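Local coordinates for N-acetylglucosamine-specific lectin (Saxidomus purpuratus, PDB 6A7T), which probably binds carbohydrates carrying N-acetylglucosamine or N-acetylgalactosamine, as a C-type lectin whose sugar recognition does not depend on calcium, at residues 90-95 with 101-106; 107-112 with 136-141; 42-47 with 83-88. One frame throughout, in Å; residues are numbered along the deposited sequence.

Interaction 1 of 3, residues 90-95 with 101-106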
loop_
_atom_site.group_PDB
_atom_site.type_symbol
_atom_site.label_atom_id
_atom_site.label_comp_id
_atom_site.label_asym_id
_atom_site.label_seq_id
_atom_site.Cartn_x
_atom_site.Cartn_y
_atom_site.Cartn_z
ATOM N N ILE B 90 -2.398 -7.990 -17.042
ATOM C CA ILE B 90 -2.760 -7.317 -15.768
ATOM C C ILE B 90 -2.369 -5.829 -15.818
ATOM O O ILE B 90 -1.719 -5.354 -16.708
ATOM C CB ILE B 90 -2.139 -8.068 -14.589
ATOM C CG1 ILE B 90 -0.615 -7.990 -14.544
ATOM C CG2 ILE B 90 -2.615 -9.541 -14.559
ATOM C CD1 ILE B 90 -0.023 -8.553 -13.251
ATOM N N GLY B 91 -2.745 -5.099 -14.747
ATOM C CA GLY B 91 -2.758 -3.648 -14.814
ATOM C C GLY B 91 -1.449 -2.999 -14.394
ATOM O O GLY B 91 -1.476 -2.031 -13.568
ATOM N N ALA B 92 -0.333 -3.413 -14.962
ATOM C CA ALA B 92 0.914 -2.758 -14.675
ATOM C C ALA B 92 1.677 -2.642 -15.985
ATOM O O ALA B 92 1.550 -3.537 -16.839
ATOM C CB ALA B 92 1.692 -3.531 -13.659
ATOM N N ARG B 93 2.379 -1.514 -16.146
ATOM C CA ARG B 93 3.311 -1.341 -17.218
ATOM C C ARG B 93 4.401 -0.357 -16.790
ATOM O O ARG B 93 4.359 0.228 -15.717
ATOM C CB ARG B 93 2.658 -0.944 -18.549
ATOM C CG ARG B 93 2.216 0.497 -18.705
ATOM C CD ARG B 93 1.808 0.808 -20.142
ATOM N NE ARG B 93 2.821 0.828 -21.198
ATOM C CZ ARG B 93 2.529 0.859 -22.509
ATOM N NH1 ARG B 93 1.278 1.021 -22.915
ATOM N NH2 ARG B 93 3.483 0.760 -23.411
ATOM N N TRP B 94 5.445 -0.319 -17.612
ATOM C CA TRP B 94 6.526 0.662 -17.499
ATOM C C TRP B 94 6.012 2.071 -17.707
ATOM O O TRP B 94 5.249 2.326 -18.618
ATOM C CB TRP B 94 7.556 0.385 -18.586
ATOM C CG TRP B 94 8.698 1.345 -18.450
ATOM C CD1 TRP B 94 8.947 2.487 -19.152
ATOM C CD2 TRP B 94 9.742 1.209 -17.487
ATOM N NE1 TRP B 94 10.081 3.090 -18.649
ATOM C CE2 TRP B 94 10.606 2.312 -17.658
ATOM C CE3 TRP B 94 10.044 0.266 -16.506
ATOM C CZ2 TRP B 94 11.734 2.479 -16.869
ATOM C CZ3 TRP B 94 11.165 0.438 -15.727
ATOM C CH2 TRP B 94 12.010 1.527 -15.916
ATOM N N ASN B 95 6.474 2.987 -16.870
ATOM C CA ASN B 95 6.168 4.431 -17.096
ATOM C C ASN B 95 7.500 5.165 -17.035
ATOM O O ASN B 95 8.276 4.960 -16.107
ATOM C CB ASN B 95 5.115 4.977 -16.131
ATOM C CG ASN B 95 4.712 6.399 -16.470
ATOM O OD1 ASN B 95 3.718 6.651 -17.152
ATOM N ND2 ASN B 95 5.501 7.338 -16.008
ATOM N N TYR B 101 8.364 0.135 -13.057
ATOM C CA TYR B 101 7.135 -0.674 -13.184
ATOM C C TYR B 101 6.240 -0.459 -11.963
ATOM O O TYR B 101 6.692 -0.617 -10.871
ATOM C CB TYR B 101 7.454 -2.161 -13.261
ATOM C CG TYR B 101 8.020 -2.659 -14.568
ATOM C CD1 TYR B 101 7.283 -2.627 -15.748
ATOM C CD2 TYR B 101 9.282 -3.230 -14.603
ATOM C CE1 TYR B 101 7.815 -3.126 -16.932
ATOM C CE2 TYR B 101 9.821 -3.734 -15.779
ATOM C CZ TYR B 101 9.067 -3.722 -16.943
ATOM O OH TYR B 101 9.576 -4.150 -18.155
ATOM N N ARG B 102 4.994 -0.093 -12.215
ATOM C CA ARG B 102 4.014 -0.007 -11.155
ATOM C C ARG B 102 2.618 -0.171 -11.759
ATOM O O ARG B 102 2.438 -0.335 -12.999
ATOM C CB ARG B 102 4.253 1.315 -10.412
ATOM C CG ARG B 102 3.986 2.546 -11.266
ATOM C CD ARG B 102 4.110 3.844 -10.492
ATOM N NE ARG B 102 5.392 3.991 -9.825
ATOM C CZ ARG B 102 5.605 4.860 -8.844
ATOM N NH1 ARG B 102 4.572 5.488 -8.307
ATOM N NH2 ARG B 102 6.838 5.072 -8.400
ATOM N N TRP B 103 1.594 -0.087 -10.907
ATOM C CA TRP B 103 0.255 -0.247 -11.316
ATOM C C TRP B 103 -0.185 0.970 -12.120
ATOM O O TRP B 103 0.357 2.045 -11.938
ATOM C CB TRP B 103 -0.686 -0.511 -10.135
ATOM C CG TRP B 103 -0.256 -1.690 -9.322
ATOM C CD1 TRP B 103 0.161 -1.689 -8.021
ATOM C CD2 TRP B 103 -0.232 -3.073 -9.730
ATOM N NE1 TRP B 103 0.469 -2.964 -7.601
ATOM C CE2 TRP B 103 0.242 -3.832 -8.648
ATOM C CE3 TRP B 103 -0.534 -3.731 -10.928
ATOM C CZ2 TRP B 103 0.446 -5.208 -8.704
ATOM C CZ3 TRP B 103 -0.363 -5.093 -10.970
ATOM C CH2 TRP B 103 0.130 -5.818 -9.900
ATOM N N ILE B 104 -1.195 0.786 -12.972
ATOM C CA ILE B 104 -1.593 1.802 -13.939
ATOM C C ILE B 104 -2.300 2.984 -13.264
ATOM O O ILE B 104 -2.434 4.058 -13.908
ATOM C CB ILE B 104 -2.429 1.184 -15.071
ATOM C CG1 ILE B 104 -3.667 0.463 -14.544
ATOM C CG2 ILE B 104 -1.553 0.272 -15.914
ATOM C CD1 ILE B 104 -4.646 0.060 -15.608
ATOM N N ASP B 105 -2.654 2.824 -11.982
ATOM C CA ASP B 105 -3.226 3.907 -11.184
ATOM C C ASP B 105 -2.116 4.793 -10.637
ATOM O O ASP B 105 -2.411 5.741 -9.928
ATOM C CB ASP B 105 -4.109 3.389 -10.055
ATOM C CG ASP B 105 -3.415 2.574 -8.958
ATOM O OD1 ASP B 105 -2.262 2.178 -9.139
ATOM O OD2 ASP B 105 -4.091 2.288 -7.935
ATOM N N GLY B 106 -0.862 4.453 -10.906
ATOM C CA GLY B 106 0.270 5.217 -10.389
ATOM C C GLY B 106 0.762 4.725 -9.037
ATOM O O GLY B 106 1.754 5.291 -8.518
#
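Trp94 and Tyr101 form a T-shaped aromatic pair, the benzo edge of the tryptophan turned onto the tyrosine face, planes at 84° and centroids 5.2 Å apart. Trp94 CE3 stands over the centre of the Tyr101 ring. With CG of Trp94 anti to the backbone N (chi1 -178°), the indole reaches across its partner. Tyrosine suits its place because its hydroxyl, hydrogen-bonded to the backbone N of Asn122 and Gly124, ties this flat surface to the loop beyond.

Backbone bonding is sparse. In the antiparallel hairpin of strands 87-95 and 100-103, the bond from Arg93 N to Arg102 O is long and weak at 3.4 Å. Ile104 N donates to Gly91 O (2.9 Å) after strand 100-103 has ended. The hairpin forms one edge of the four-stranded sheet that carries strands 125-131 and 134-141 in the C-type lectin fold. Gly91, centre of an inverse gamma turn, marks a corner in the first strand, and its carbonyl receives a CA-H...O contact from Trp103.

Apolar contact gathers round the second indole. The small alanine side chain lets this ring come close to the strand, Ala92 CB 3.5 Å from Trp103 CE3; Ile90 CD1 meets its edge at CZ3. On the face opposite Trp94 and Tyr101, Arg93 pairs with Glu50 and Arg102 with Asp100, while Arg102 NH1 also donates to Gly106 O, 2.8 Å away and close to the guanidinium plane.

Interaction 2 of 3, residues 107-112 with 136-141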
loop_
_atom_site.group_PDB
_atom_site.type_symbol
_atom_site.label_atom_id
_atom_site.label_comp_id
_atom_site.label_asym_id
_atom_site.label_seq_id
_atom_site.Cartn_x
_atom_site.Cartn_y
_atom_site.Cartn_z
ATOM N N SER B 107 0.118 3.698 -8.450
ATOM C CA SER B 107 0.531 3.187 -7.156
ATOM C C SER B 107 1.723 2.255 -7.321
ATOM O O SER B 107 1.717 1.396 -8.203
ATOM C CB SER B 107 -0.578 2.539 -6.411
ATOM O OG SER B 107 -1.045 1.373 -7.044
ATOM N N PRO B 108 2.791 2.374 -6.514
ATOM C CA PRO B 108 3.891 1.411 -6.527
ATOM C C PRO B 108 3.466 0.016 -6.068
ATOM O O PRO B 108 2.521 -0.152 -5.311
ATOM C CB PRO B 108 4.885 1.887 -5.458
ATOM C CG PRO B 108 4.494 3.305 -5.198
ATOM C CD PRO B 108 3.033 3.447 -5.528
ATOM N N PHE B 109 4.226 -0.980 -6.499
ATOM C CA PHE B 109 3.986 -2.305 -6.022
ATOM C C PHE B 109 4.153 -2.318 -4.513
ATOM O O PHE B 109 5.058 -1.612 -3.988
ATOM C CB PHE B 109 4.965 -3.295 -6.637
ATOM C CG PHE B 109 4.866 -3.518 -8.129
ATOM C CD1 PHE B 109 3.661 -3.435 -8.794
ATOM C CD2 PHE B 109 6.016 -3.801 -8.857
ATOM C CE1 PHE B 109 3.595 -3.657 -10.155
ATOM C CE2 PHE B 109 5.957 -4.013 -10.224
ATOM C CZ PHE B 109 4.738 -3.945 -10.867
ATOM N N THR B 110 3.305 -3.138 -3.872
ATOM C CA THR B 110 3.407 -3.525 -2.487
ATOM C C THR B 110 3.868 -4.972 -2.453
ATOM O O THR B 110 5.030 -5.274 -2.260
ATOM C CB THR B 110 2.082 -3.239 -1.763
ATOM O OG1 THR B 110 0.934 -3.683 -2.494
ATOM C CG2 THR B 110 1.868 -1.760 -1.543
ATOM N N PHE B 111 2.934 -5.896 -2.690
ATOM C CA PHE B 111 3.261 -7.277 -2.964
ATOM C C PHE B 111 4.073 -7.329 -4.261
ATOM O O PHE B 111 3.787 -6.560 -5.149
ATOM C CB PHE B 111 1.972 -8.085 -3.122
ATOM C CG PHE B 111 2.182 -9.487 -3.638
ATOM C CD1 PHE B 111 2.653 -10.489 -2.819
ATOM C CD2 PHE B 111 1.951 -9.802 -4.975
ATOM C CE1 PHE B 111 2.887 -11.772 -3.305
ATOM C CE2 PHE B 111 2.209 -11.070 -5.461
ATOM C CZ PHE B 111 2.639 -12.069 -4.632
ATOM N N ILE B 112 5.140 -8.145 -4.273
ATOM C CA ILE B 112 5.996 -8.323 -5.420
ATOM C C ILE B 112 5.773 -9.738 -5.925
ATOM O O ILE B 112 6.025 -10.714 -5.221
ATOM C CB ILE B 112 7.485 -8.086 -5.083
ATOM C CG1 ILE B 112 7.675 -6.722 -4.415
ATOM C CG2 ILE B 112 8.349 -8.242 -6.331
ATOM C CD1 ILE B 112 7.535 -5.533 -5.340
ATOM N N TRP B 136 2.535 -19.283 -12.985
ATOM C CA TRP B 136 1.495 -18.287 -12.808
ATOM C C TRP B 136 2.036 -17.168 -11.895
ATOM O O TRP B 136 1.497 -16.882 -10.805
ATOM C CB TRP B 136 0.196 -18.921 -12.318
ATOM C CG TRP B 136 -0.520 -19.719 -13.366
ATOM C CD1 TRP B 136 -0.892 -21.038 -13.324
ATOM C CD2 TRP B 136 -0.965 -19.228 -14.638
ATOM N NE1 TRP B 136 -1.496 -21.397 -14.492
ATOM C CE2 TRP B 136 -1.577 -20.304 -15.317
ATOM C CE3 TRP B 136 -0.909 -17.997 -15.282
ATOM C CZ2 TRP B 136 -2.129 -20.154 -16.591
ATOM C CZ3 TRP B 136 -1.428 -17.854 -16.552
ATOM C CH2 TRP B 136 -2.051 -18.923 -17.188
ATOM N N GLN B 137 3.086 -16.514 -12.367
ATOM C CA GLN B 137 3.692 -15.324 -11.739
ATOM C C GLN B 137 3.874 -14.229 -12.781
ATOM O O GLN B 137 3.649 -14.445 -14.015
ATOM C CB GLN B 137 5.013 -15.732 -11.073
ATOM C CG GLN B 137 4.780 -16.710 -9.954
ATOM C CD GLN B 137 6.065 -17.363 -9.528
ATOM O OE1 GLN B 137 6.665 -18.160 -10.264
ATOM N NE2 GLN B 137 6.495 -16.994 -8.332
ATOM N N TRP B 138 4.360 -13.058 -12.357
ATOM C CA TRP B 138 4.360 -11.905 -13.278
ATOM C C TRP B 138 5.524 -12.020 -14.265
ATOM O O TRP B 138 6.622 -12.359 -13.869
ATOM C CB TRP B 138 4.486 -10.548 -12.592
ATOM C CG TRP B 138 3.453 -10.289 -11.551
ATOM C CD1 TRP B 138 2.300 -10.976 -11.288
ATOM C CD2 TRP B 138 3.560 -9.245 -10.562
ATOM N NE1 TRP B 138 1.693 -10.435 -10.174
ATOM C CE2 TRP B 138 2.433 -9.366 -9.726
ATOM C CE3 TRP B 138 4.519 -8.249 -10.303
ATOM C CZ2 TRP B 138 2.216 -8.508 -8.644
ATOM C CZ3 TRP B 138 4.295 -7.400 -9.237
ATOM C CH2 TRP B 138 3.136 -7.507 -8.456
ATOM N N ASN B 139 5.280 -11.541 -15.468
ATOM C CA ASN B 139 6.282 -11.307 -16.490
ATOM C C ASN B 139 6.052 -9.969 -17.168
ATOM O O ASN B 139 4.907 -9.491 -17.245
ATOM C CB ASN B 139 6.285 -12.414 -17.573
ATOM C CG ASN B 139 7.432 -12.276 -18.544
ATOM O OD1 ASN B 139 8.559 -11.880 -18.176
ATOM N ND2 ASN B 139 7.147 -12.673 -19.784
ATOM N N ASP B 140 7.134 -9.384 -17.721
ATOM C CA ASP B 140 7.084 -8.201 -18.493
ATOM C C ASP B 140 7.256 -8.559 -19.972
ATOM O O ASP B 140 8.166 -9.237 -20.351
ATOM C CB ASP B 140 8.118 -7.136 -18.101
ATOM C CG ASP B 140 9.558 -7.575 -17.972
ATOM O OD1 ASP B 140 9.832 -8.798 -17.820
ATOM O OD2 ASP B 140 10.417 -6.624 -17.962
ATOM N N HIS B 141 6.377 -8.019 -20.787
ATOM C CA HIS B 141 6.379 -8.278 -22.245
ATOM C C HIS B 141 6.552 -6.950 -23.001
ATOM O O HIS B 141 5.814 -6.018 -22.768
ATOM C CB HIS B 141 5.074 -8.948 -22.628
ATOM C CG HIS B 141 5.035 -9.390 -24.049
ATOM N ND1 HIS B 141 5.830 -10.412 -24.498
ATOM C CD2 HIS B 141 4.305 -8.962 -25.098
ATOM C CE1 HIS B 141 5.596 -10.578 -25.791
ATOM N NE2 HIS B 141 4.664 -9.736 -26.182
#
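Trp138 pushes its six-membered ring between Phe109 and Phe111, making an aromatic cluster that joins the long loop after strand 100-103 to strand 134-141 of the C-type lectin fold. The tight part is the pair with Phe109. The edge of the indole is directed at the phenyl face, the centroids are 4.9 Å apart and the planes meet at 51°, edge-to-face but well short of perpendicular. Trp138 CZ3 sits above the middle of the ring, 3.7 Å from its plane. Phenylalanine suits this place by offering a broad apolar face to the C-H edge. The large indole reaches both phenyl rings from a single backbone position, while NE1 is satisfied by Tyr128 OH.

The Phe111 side chain packs more loosely. The planes are steeply inclined (80°), but the offset makes the pair, centroids 5.9 Å apart, neither a stack nor edge-to-face. With CG of Phe111 anti to the backbone N (chi1 170°), the ring edge is set beside the indole, CD2 lying 3.9 Å from Trp138 CZ2, and the ring also touches Ser69 and Asp72 of helix 69-80. On the solvent side, the exposed Ile112 directs its side chain away from the strand and contributes mainly backbone. Farther along, Asn139, Asp140 and His141 belong to sugar or calcium sites that are empty in this chain. The carbonyl of Phe111 comes closer than its ring, O lying 3.5 Å from Trp138 CH2.

Interaction 3 of 3, residues 42-47 with 83-88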
loop_
_atom_site.group_PDB
_atom_site.type_symbol
_atom_site.label_atom_id
_atom_site.label_comp_id
_atom_site.label_asym_id
_atom_site.label_seq_id
_atom_site.Cartn_x
_atom_site.Cartn_y
_atom_site.Cartn_z
ATOM N N PHE B 42 -12.293 -12.640 -15.697
ATOM C CA PHE B 42 -11.246 -13.361 -16.389
ATOM C C PHE B 42 -11.700 -13.439 -17.847
ATOM O O PHE B 42 -12.380 -14.408 -18.221
ATOM C CB PHE B 42 -10.936 -14.690 -15.701
ATOM C CG PHE B 42 -10.312 -14.572 -14.330
ATOM C CD1 PHE B 42 -11.101 -14.245 -13.228
ATOM C CD2 PHE B 42 -8.950 -14.744 -14.137
ATOM C CE1 PHE B 42 -10.537 -14.104 -11.969
ATOM C CE2 PHE B 42 -8.388 -14.615 -12.867
ATOM C CZ PHE B 42 -9.178 -14.269 -11.797
ATOM N N ASP B 43 -11.373 -12.418 -18.625
ATOM C CA ASP B 43 -11.950 -12.298 -19.971
ATOM C C ASP B 43 -11.060 -13.013 -20.996
ATOM O O ASP B 43 -9.904 -12.782 -21.107
ATOM C CB ASP B 43 -12.199 -10.854 -20.390
ATOM C CG ASP B 43 -13.049 -10.792 -21.646
ATOM O OD1 ASP B 43 -14.293 -10.918 -21.519
ATOM O OD2 ASP B 43 -12.455 -10.669 -22.714
ATOM N N GLU B 44 -11.703 -13.834 -21.835
ATOM C CA GLU B 44 -10.986 -14.663 -22.814
ATOM C C GLU B 44 -10.966 -14.061 -24.227
ATOM O O GLU B 44 -10.558 -14.736 -25.212
ATOM C CB GLU B 44 -11.595 -16.070 -22.834
ATOM C CG GLU B 44 -11.509 -16.756 -21.492
ATOM C CD GLU B 44 -10.150 -17.289 -21.104
ATOM O OE1 GLU B 44 -9.299 -17.359 -22.002
ATOM O OE2 GLU B 44 -9.951 -17.670 -19.893
ATOM N N GLY B 45 -11.367 -12.808 -24.390
ATOM C CA GLY B 45 -11.192 -12.153 -25.643
ATOM C C GLY B 45 -9.725 -11.939 -25.938
ATOM O O GLY B 45 -8.849 -12.067 -25.054
ATOM N N SER B 46 -9.423 -11.538 -27.166
ATOM C CA SER B 46 -8.083 -11.578 -27.671
ATOM C C SER B 46 -7.650 -10.167 -28.006
ATOM O O SER B 46 -8.042 -9.607 -29.042
ATOM C CB SER B 46 -8.027 -12.479 -28.897
ATOM O OG SER B 46 -6.676 -12.691 -29.254
ATOM N N ARG B 47 -6.933 -9.544 -27.057
ATOM C CA ARG B 47 -6.544 -8.153 -27.180
ATOM C C ARG B 47 -5.062 -7.990 -26.811
ATOM O O ARG B 47 -4.445 -8.716 -26.014
ATOM C CB ARG B 47 -7.448 -7.263 -26.308
ATOM C CG ARG B 47 -8.939 -7.538 -26.442
ATOM C CD ARG B 47 -9.834 -6.775 -25.513
ATOM N NE ARG B 47 -11.166 -7.332 -25.354
ATOM C CZ ARG B 47 -11.504 -8.342 -24.583
ATOM N NH1 ARG B 47 -10.587 -8.972 -23.846
ATOM N NH2 ARG B 47 -12.766 -8.727 -24.543
ATOM N N THR B 83 -6.489 -24.810 -18.712
ATOM C CA THR B 83 -5.230 -25.096 -19.351
ATOM C C THR B 83 -5.150 -24.570 -20.781
ATOM O O THR B 83 -4.077 -24.621 -21.359
ATOM C CB THR B 83 -4.898 -26.591 -19.339
ATOM O OG1 THR B 83 -6.012 -27.208 -19.973
ATOM C CG2 THR B 83 -4.711 -27.158 -17.954
ATOM N N ALA B 84 -6.191 -23.900 -21.262
ATOM C CA ALA B 84 -6.212 -23.382 -22.641
ATOM C C ALA B 84 -5.250 -22.194 -22.795
ATOM O O ALA B 84 -4.628 -22.032 -23.828
ATOM C CB ALA B 84 -7.606 -23.042 -22.986
ATOM N N LYS B 85 -5.204 -21.322 -21.761
ATOM C CA LYS B 85 -4.366 -20.095 -21.787
ATOM C C LYS B 85 -3.140 -20.242 -20.867
ATOM O O LYS B 85 -3.247 -20.951 -19.844
ATOM C CB LYS B 85 -5.243 -18.925 -21.319
ATOM C CG LYS B 85 -6.469 -18.679 -22.202
ATOM C CD LYS B 85 -6.141 -18.408 -23.647
ATOM C CE LYS B 85 -7.215 -17.763 -24.503
ATOM N NZ LYS B 85 -8.480 -18.506 -24.518
ATOM N N HIS B 86 -2.013 -19.639 -21.291
ATOM C CA HIS B 86 -0.807 -19.633 -20.453
ATOM C C HIS B 86 -0.330 -18.215 -20.095
ATOM O O HIS B 86 0.696 -18.090 -19.422
ATOM C CB HIS B 86 0.346 -20.398 -21.116
ATOM C CG HIS B 86 0.740 -19.833 -22.428
ATOM N ND1 HIS B 86 -0.061 -19.967 -23.567
ATOM C CD2 HIS B 86 1.822 -19.104 -22.814
ATOM C CE1 HIS B 86 0.511 -19.325 -24.565
ATOM N NE2 HIS B 86 1.683 -18.819 -24.141
ATOM N N TYR B 87 -1.074 -17.184 -20.455
ATOM C CA TYR B 87 -0.768 -15.775 -19.975
ATOM C C TYR B 87 -2.045 -14.940 -20.021
ATOM O O TYR B 87 -2.848 -15.085 -20.921
ATOM C CB TYR B 87 0.348 -15.069 -20.765
ATOM C CG TYR B 87 0.066 -14.797 -22.218
ATOM C CD1 TYR B 87 0.289 -15.797 -23.138
ATOM C CD2 TYR B 87 -0.386 -13.568 -22.672
ATOM C CE1 TYR B 87 0.068 -15.590 -24.482
ATOM C CE2 TYR B 87 -0.603 -13.349 -24.023
ATOM C CZ TYR B 87 -0.390 -14.373 -24.925
ATOM O OH TYR B 87 -0.612 -14.247 -26.277
ATOM N N TYR B 88 -2.154 -13.965 -19.072
ATOM C CA TYR B 88 -3.268 -13.015 -18.966
ATOM C C TYR B 88 -2.687 -11.620 -18.633
ATOM O O TYR B 88 -1.867 -11.523 -17.728
ATOM C CB TYR B 88 -4.249 -13.391 -17.864
ATOM C CG TYR B 88 -5.097 -14.611 -18.122
ATOM C CD1 TYR B 88 -4.530 -15.876 -18.107
ATOM C CD2 TYR B 88 -6.457 -14.482 -18.358
ATOM C CE1 TYR B 88 -5.307 -17.017 -18.281
ATOM C CE2 TYR B 88 -7.225 -15.617 -18.628
ATOM C CZ TYR B 88 -6.659 -16.871 -18.526
ATOM O OH TYR B 88 -7.466 -17.955 -18.770
HETATM O O HOH W 1 -10.268 -17.225 -26.264
#
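Glu44 and Lys85 are both bent at chi2 (-76° and -58°), and these folds bring carboxylate and ammonium together as the two side chains run past each other in opposite directions. A second bend, at chi4 of the lysine, turns NZ back onto Glu44 OE1, giving a salt bridge of 2.9 Å. The ammonium approaches on the anti side of the carboxylate, somewhat out of its plane. The other oxygen, Glu44 OE2, accepts from Tyr88 OH at 2.7 Å, here on the syn side, and lies at the edge of the phenol ring and in its plane.

Carboxylate and ring planes stand 83° apart. The contact joins strand 38-47 of one sheet of the C-type lectin fold to the loop leading into strand 87-95 of the other, and to that strand's first residues. Glutamate suits the place by having one oxygen for each partner; tyrosine, its ring buried against Leu79 and Pro150, brings a polar tip to the more exposed acid. Lysine's long flexible chain lets NZ reach both OE1 and a water (2.8 Å) that donates to Glu44 O.

One residue earlier, Asp43 OD2 takes the backbone N of Gly45 in an Asx turn and is gripped end-on by NH1 and NH2 of Arg47 in a salt bridge.

Overall arrangement
From the N terminus, strand 38-47 comes first; interaction 3 closes the long excursion through helices 49-58 and 69-80 by joining it to the loop leading into strand 87-95 and to that strand's first residues, and so links the two sheets. Farther along that strand, interaction 1 closes a tight hairpin with strand 100-103. The chain continues directly into 107-112, and interaction 2 closes the loop that returns through strand 125-131 to strand 134-141, at the other edge of the same sheet. The three follow in series, none nested or crossed. Interactions 1 and 2 touch, Trp103 packing on Phe109, whereas interaction 3 lies across the chain's centre and meets interaction 2 through Trp136.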